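Local structure of extracellular sialidase/neuraminidase, putative (2XZI) at residues Ile40-Arg45 / Pro105-Asp110; Ile115-Ser120 / Tyr154-Arg159. The protein probably hydrolyses terminal sialic acids from glycoconjugates as an exo-sialidase, with a preference for the deaminated sugar KDN. All blocks are in the same frame, centred on the assembly; numbering follows the deposited sequence.

Contacts 1 and 2 follow the chain outward through one part of a beta-propeller. Contact 1 packs the inner strands of two successive blades against each other, about 7 Å between its centre and that of the chain; contact 2 pairs the two middle strands of the second blade. Their centres lie about 9 Å apart, and strand 101-109 joins them: Val108 N sits 2.9 Å from Tyr116 O and Thr106 N 3.0 Å from Phe118 O, both probable hydrogen bonds. Ligand proximity falls off in the same direction. The side chain of Ile40 in contact 1 approaches a bound deamino-alpha-neuraminic acid to about 4 Å, whereas that of Leu119 in contact 2 stays about 12 Å from a bound molecule of the sugar.

Contact 1: residues Ile40-Arg45 / Pro105-Asp110; sequences IPAVVR and PTPVVD
Ala42 sets its methyl against two proline rings, CB lying 3.5 Å from Pro107 CD and 3.9 Å from Pro105 CB. This is the interface between neighbouring blades of a beta-propeller, formed by their inner strands 37-45 and 101-109. Segments 40-45 and 105-109 run nearly parallel, 7° apart, with a closest axis approach of 6.7 Å. No hydrogen bond joins them; the gap is closed by apolar side chains and by a few carbonyl oxygens resting on them. Val44 continues the apolar seam toward Arg45. Its CG1, anti to the carbonyl carbon (chi1 -68°), reaches Pro107 CG at 3.7 Å, while CG2 turns to Val109 CG2 at 3.8 Å. Backbone hydrogen bonds tie Ala42 to Phe54 and Val44 to Leu52 within the blade, and Val43 N is hydrogen-bonded to Ser340 OG of strand 334-343. At the other end of the seam Ile40 crosses Pro105 at about a right angle and presents CG2 to the ring atom CD at 3.9 Å. Ile40 also belongs to the pocket that holds deamino-alpha-neuraminic acid, which places this end beside the ligand. Its carbonyl is buried here without a hydrogen-bonding partner in the model: Ile40 O rests 3.2 Å from the ring carbon Pro105 CG.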
loop_
_atom_site.group_PDB
_atom_site.type_symbol
_atom_site.label_atom_id
_atom_site.label_comp_id
_atom_site.label_asym_id
_atom_site.label_seq_id
_atom_site.Cartn_x
_atom_site.Cartn_y
_atom_site.Cartn_z
ATOM N N ILE A 40 -5.884 -4.501 0.248
ATOM C CA ILE A 40 -4.464 -4.294 -0.053
ATOM C C ILE A 40 -4.225 -3.153 -1.056
ATOM O O ILE A 40 -3.746 -3.380 -2.168
ATOM C CB ILE A 40 -3.748 -5.615 -0.500
ATOM C CG1 ILE A 40 -4.276 -6.870 0.233
ATOM C CG2 ILE A 40 -2.250 -5.489 -0.306
ATOM C CD1 ILE A 40 -4.177 -6.843 1.734
ATOM N N PRO A 41 -4.569 -1.915 -0.658
ATOM C CA PRO A 41 -4.454 -0.735 -1.527
ATOM C C PRO A 41 -3.022 -0.257 -1.784
ATOM O O PRO A 41 -2.126 -0.428 -0.949
ATOM C CB PRO A 41 -5.204 0.350 -0.746
ATOM C CG PRO A 41 -5.015 -0.068 0.690
ATOM C CD PRO A 41 -5.184 -1.567 0.638
ATOM N N ALA A 42 -2.826 0.353 -2.945
ATOM C CA ALA A 42 -1.595 1.080 -3.230
ATOM C C ALA A 42 -1.977 2.245 -4.117
ATOM O O ALA A 42 -2.779 2.065 -5.030
ATOM C CB ALA A 42 -0.628 0.191 -3.952
ATOM N N VAL A 43 -1.387 3.410 -3.907
ATOM C CA VAL A 43 -1.715 4.598 -4.710
ATOM C C VAL A 43 -0.472 5.426 -5.003
ATOM O O VAL A 43 0.400 5.601 -4.130
ATOM C CB VAL A 43 -2.829 5.460 -4.038
ATOM C CG1 VAL A 43 -2.337 6.107 -2.725
ATOM C CG2 VAL A 43 -3.396 6.500 -5.009
ATOM N N VAL A 44 -0.389 5.893 -6.250
ATOM C CA VAL A 44 0.664 6.822 -6.640
ATOM C C VAL A 44 0.130 7.912 -7.542
ATOM O O VAL A 44 -0.821 7.719 -8.267
ATOM C CB VAL A 44 1.860 6.120 -7.350
ATOM C CG1 VAL A 44 2.627 5.210 -6.362
ATOM C CG2 VAL A 44 1.404 5.370 -8.604
ATOM N N ARG A 45 0.770 9.069 -7.478
ATOM C CA ARG A 45 0.547 10.132 -8.440
ATOM C C ARG A 45 1.698 10.078 -9.437
ATOM O O ARG A 45 2.865 9.984 -9.051
ATOM C CB ARG A 45 0.536 11.486 -7.720
ATOM C CG ARG A 45 0.243 12.645 -8.664
ATOM C CD ARG A 45 0.717 13.950 -8.109
ATOM N NE ARG A 45 2.113 14.181 -8.459
ATOM C CZ ARG A 45 2.940 14.964 -7.772
ATOM N NH1 ARG A 45 2.522 15.593 -6.675
ATOM N NH2 ARG A 45 4.194 15.105 -8.176
ATOM N N PRO A 105 0.351 -5.142 -4.211
ATOM C CA PRO A 105 0.823 -4.091 -5.117
ATOM C C PRO A 105 1.780 -3.112 -4.436
ATOM O O PRO A 105 1.472 -2.570 -3.369
ATOM C CB PRO A 105 -0.478 -3.374 -5.527
ATOM C CG PRO A 105 -1.412 -3.660 -4.402
ATOM C CD PRO A 105 -1.105 -5.056 -4.000
ATOM N N THR A 106 2.947 -2.907 -5.053
ATOM C CA THR A 106 3.961 -1.983 -4.532
ATOM C C THR A 106 4.529 -1.162 -5.698
ATOM O O THR A 106 5.562 -1.508 -6.276
ATOM C CB THR A 106 5.064 -2.733 -3.757
ATOM O OG1 THR A 106 4.453 -3.647 -2.847
ATOM C CG2 THR A 106 5.935 -1.769 -2.961
ATOM N N PRO A 107 3.844 -0.064 -6.040
ATOM C CA PRO A 107 4.224 0.784 -7.176
ATOM C C PRO A 107 5.278 1.818 -6.817
ATOM O O PRO A 107 5.369 2.248 -5.661
ATOM C CB PRO A 107 2.902 1.461 -7.555
ATOM C CG PRO A 107 2.181 1.583 -6.238
ATOM C CD PRO A 107 2.505 0.290 -5.521
ATOM N N VAL A 108 6.061 2.248 -7.811
ATOM C CA VAL A 108 6.920 3.411 -7.691
ATOM C C VAL A 108 6.987 4.104 -9.056
ATOM O O VAL A 108 7.177 3.447 -10.075
ATOM C CB VAL A 108 8.336 3.048 -7.145
ATOM C CG1 VAL A 108 9.045 2.013 -8.031
ATOM C CG2 VAL A 108 9.186 4.318 -6.901
ATOM N N VAL A 109 6.859 5.420 -9.034
ATOM C CA VAL A 109 6.928 6.212 -10.246
ATOM C C VAL A 109 8.375 6.662 -10.450
ATOM O O VAL A 109 8.970 7.295 -9.582
ATOM C CB VAL A 109 5.988 7.432 -10.189
ATOM C CG1 VAL A 109 6.131 8.268 -11.481
ATOM C CG2 VAL A 109 4.523 7.007 -9.963
ATOM N N ASP A 110 8.937 6.311 -11.607
ATOM C CA ASP A 110 10.309 6.716 -11.941
ATOM C C ASP A 110 10.347 8.075 -12.647
ATOM O O ASP A 110 9.299 8.590 -13.041
ATOM C CB ASP A 110 11.023 5.635 -12.755
ATOM C CG ASP A 110 12.512 5.539 -12.438
ATOM O OD1 ASP A 110 13.098 6.520 -11.910
ATOM O OD2 ASP A 110 13.093 4.472 -12.721
#

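Contact 2: residues Ile115-Ser120 / Tyr154-Arg159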
loop_
_atom_site.group_PDB
_atom_site.type_symbol
_atom_site.label_atom_id
_atom_site.label_comp_id
_atom_site.label_asym_id
_atom_site.label_seq_id
_atom_site.Cartn_x
_atom_site.Cartn_y
_atom_site.Cartn_z
ATOM N N ILE A 115 5.941 3.765 -14.688
ATOM C CA ILE A 115 5.430 3.308 -13.404
ATOM C C ILE A 115 5.747 1.826 -13.240
ATOM O O ILE A 115 5.238 0.982 -13.970
ATOM C CB ILE A 115 3.922 3.559 -13.204
ATOM C CG1 ILE A 115 3.562 5.032 -13.467
ATOM C CG2 ILE A 115 3.535 3.145 -11.777
ATOM C CD1 ILE A 115 3.002 5.276 -14.881
ATOM N N TYR A 116 6.614 1.525 -12.281
ATOM C CA TYR A 116 6.936 0.177 -11.935
ATOM C C TYR A 116 5.940 -0.333 -10.910
ATOM O O TYR A 116 5.562 0.389 -9.994
ATOM C CB TYR A 116 8.330 0.125 -11.337
ATOM C CG TYR A 116 9.498 0.223 -12.292
ATOM C CD1 TYR A 116 9.748 -0.789 -13.222
ATOM C CD2 TYR A 116 10.391 1.284 -12.198
ATOM C CE1 TYR A 116 10.861 -0.718 -14.066
ATOM C CE2 TYR A 116 11.494 1.360 -13.031
ATOM C CZ TYR A 116 11.708 0.353 -13.952
ATOM O OH TYR A 116 12.827 0.393 -14.768
ATOM N N LEU A 117 5.518 -1.586 -11.067
ATOM C CA LEU A 117 4.652 -2.219 -10.083
ATOM C C LEU A 117 5.226 -3.589 -9.712
ATOM O O LEU A 117 5.201 -4.537 -10.504
ATOM C CB LEU A 117 3.202 -2.305 -10.585
ATOM C CG LEU A 117 2.197 -3.022 -9.687
ATOM C CD1 LEU A 117 1.829 -2.161 -8.520
ATOM C CD2 LEU A 117 0.961 -3.310 -10.503
ATOM N N PHE A 118 5.775 -3.668 -8.507
ATOM C CA PHE A 118 6.169 -4.957 -7.955
ATOM C C PHE A 118 4.963 -5.655 -7.343
ATOM O O PHE A 118 4.082 -5.006 -6.796
ATOM C CB PHE A 118 7.262 -4.775 -6.895
ATOM C CG PHE A 118 8.611 -4.396 -7.458
ATOM C CD1 PHE A 118 8.954 -3.052 -7.682
ATOM C CD2 PHE A 118 9.541 -5.395 -7.780
ATOM C CE1 PHE A 118 10.210 -2.714 -8.232
ATOM C CE2 PHE A 118 10.797 -5.056 -8.328
ATOM C CZ PHE A 118 11.119 -3.711 -8.542
ATOM N N LEU A 119 4.933 -6.983 -7.454
ATOM C CA LEU A 119 3.793 -7.786 -7.007
ATOM C C LEU A 119 4.298 -9.100 -6.449
ATOM O O LEU A 119 5.368 -9.550 -6.846
ATOM C CB LEU A 119 2.870 -8.154 -8.184
ATOM C CG LEU A 119 2.274 -7.065 -9.047
ATOM C CD1 LEU A 119 1.654 -7.644 -10.320
ATOM C CD2 LEU A 119 1.230 -6.318 -8.253
ATOM N N SER A 120 3.514 -9.710 -5.565
ATOM C CA SER A 120 3.729 -11.074 -5.113
ATOM C C SER A 120 2.722 -12.005 -5.802
ATOM O O SER A 120 1.622 -11.575 -6.194
ATOM C CB SER A 120 3.547 -11.147 -3.593
ATOM O OG SER A 120 4.517 -10.362 -2.899
ATOM N N TYR A 154 7.122 -10.612 -8.853
ATOM C CA TYR A 154 6.931 -10.200 -10.228
ATOM C C TYR A 154 7.069 -8.700 -10.399
ATOM O O TYR A 154 6.832 -7.930 -9.463
ATOM C CB TYR A 154 5.542 -10.628 -10.661
ATOM C CG TYR A 154 5.466 -12.050 -11.186
ATOM C CD1 TYR A 154 5.230 -13.137 -10.332
ATOM C CD2 TYR A 154 5.607 -12.309 -12.545
ATOM C CE1 TYR A 154 5.127 -14.433 -10.836
ATOM C CE2 TYR A 154 5.505 -13.618 -13.045
ATOM C CZ TYR A 154 5.281 -14.664 -12.195
ATOM O OH TYR A 154 5.178 -15.944 -12.709
ATOM N N LEU A 155 7.425 -8.289 -11.611
ATOM C CA LEU A 155 7.486 -6.875 -11.957
ATOM C C LEU A 155 6.774 -6.608 -13.267
ATOM O O LEU A 155 7.049 -7.258 -14.276
ATOM C CB LEU A 155 8.945 -6.410 -12.050
ATOM C CG LEU A 155 9.168 -4.945 -12.425
ATOM C CD1 LEU A 155 8.651 -3.974 -11.344
ATOM C CD2 LEU A 155 10.651 -4.691 -12.718
ATOM N N THR A 156 5.852 -5.652 -13.238
ATOM C CA THR A 156 5.259 -5.115 -14.460
ATOM C C THR A 156 5.502 -3.608 -14.475
ATOM O O THR A 156 5.857 -3.003 -13.449
ATOM C CB THR A 156 3.761 -5.475 -14.561
ATOM O OG1 THR A 156 3.190 -4.829 -15.711
ATOM C CG2 THR A 156 2.998 -5.036 -13.320
ATOM N N GLU A 157 5.364 -2.997 -15.644
ATOM C CA GLU A 157 5.470 -1.548 -15.717
ATOM C C GLU A 157 4.570 -0.986 -16.795
ATOM O O GLU A 157 4.105 -1.716 -17.671
ATOM C CB GLU A 157 6.922 -1.086 -15.892
ATOM C CG GLU A 157 7.557 -1.438 -17.225
ATOM C CD GLU A 157 7.980 -2.885 -17.326
ATOM O OE1 GLU A 157 8.545 -3.415 -16.343
ATOM O OE2 GLU A 157 7.772 -3.491 -18.396
ATOM N N SER A 158 4.296 0.302 -16.669
ATOM C CA SER A 158 3.524 1.029 -17.668
ATOM C C SER A 158 4.342 2.190 -18.201
ATOM O O SER A 158 5.005 2.897 -17.440
ATOM C CB SER A 158 2.209 1.523 -17.064
ATOM O OG SER A 158 1.511 2.385 -17.960
ATOM N N ARG A 159 4.276 2.375 -19.527
ATOM C CA ARG A 159 4.972 3.487 -20.180
ATOM C C ARG A 159 3.999 4.559 -20.664
ATOM O O ARG A 159 4.420 5.539 -21.288
ATOM C CB ARG A 159 5.761 2.993 -21.398
ATOM C CG ARG A 159 6.559 1.726 -21.214
ATOM C CD ARG A 159 7.716 1.898 -20.238
ATOM N NE ARG A 159 8.559 0.702 -20.222
ATOM C CZ ARG A 159 9.789 0.661 -19.710
ATOM N NH1 ARG A 159 10.311 1.734 -19.110
ATOM N NH2 ARG A 159 10.480 -0.478 -19.760
#
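Leu155 drops one methyl onto the middle of the Phe118 ring: CD1 lies 3.6 Å from the centroid and 5° off the ring normal, a CH-pi contact over the face. Leu155 CG stands anti to the backbone N. The same CD1 also meets Tyr116 CD1 at 3.9 Å and is thus shared by two aromatic side chains of strand 115-122. The Glu157 side chain lies alongside that of Tyr116 in the same direction, its CB 3.9 Å from Tyr116 CD1 and its carboxylate plane turned 84° from the ring. Across the sheet, on the face of Leu117 and Leu119, Thr156 lies alongside Leu117 with CG2 3.9 Å from Leu117 CB, while its hydroxyl is hydrogen-bonded to the carbonyl of Ser166.

Between the two faces runs the antiparallel pairing of the two middle strands of a four-stranded propeller blade. Six backbone hydrogen bonds link Ile115 with Ser158, Leu117 with Thr156 and Leu119 with Tyr154, two to each pair. Leu117 N to Thr156 O measures 2.8 Å, and Thr156 N to Leu117 O is the straightest at 173°. Between the Ile115/Ser158 and Leu117/Thr156 pairs, at the non-hydrogen-bonded pair Tyr116 and Glu157, Glu157 CA makes a CA-H...O contact of 3.1 Å with Ile115 O.

Further out, Trp218 meets the rings of both Tyr116 and Phe118 edge-to-face, Leu198 and Ile200 of strand 198-202 add to the packing on this side, and the Tyr116 hydroxyl is hydrogen-bonded to Arg216 N. Leu70 of strand 68-74 touches Leu117 and Leu119 on the other face. Glu157 OE2 is held by the hydroxyl of Ser166, and the Tyr154 ring stacks edge-to-face with Trp102.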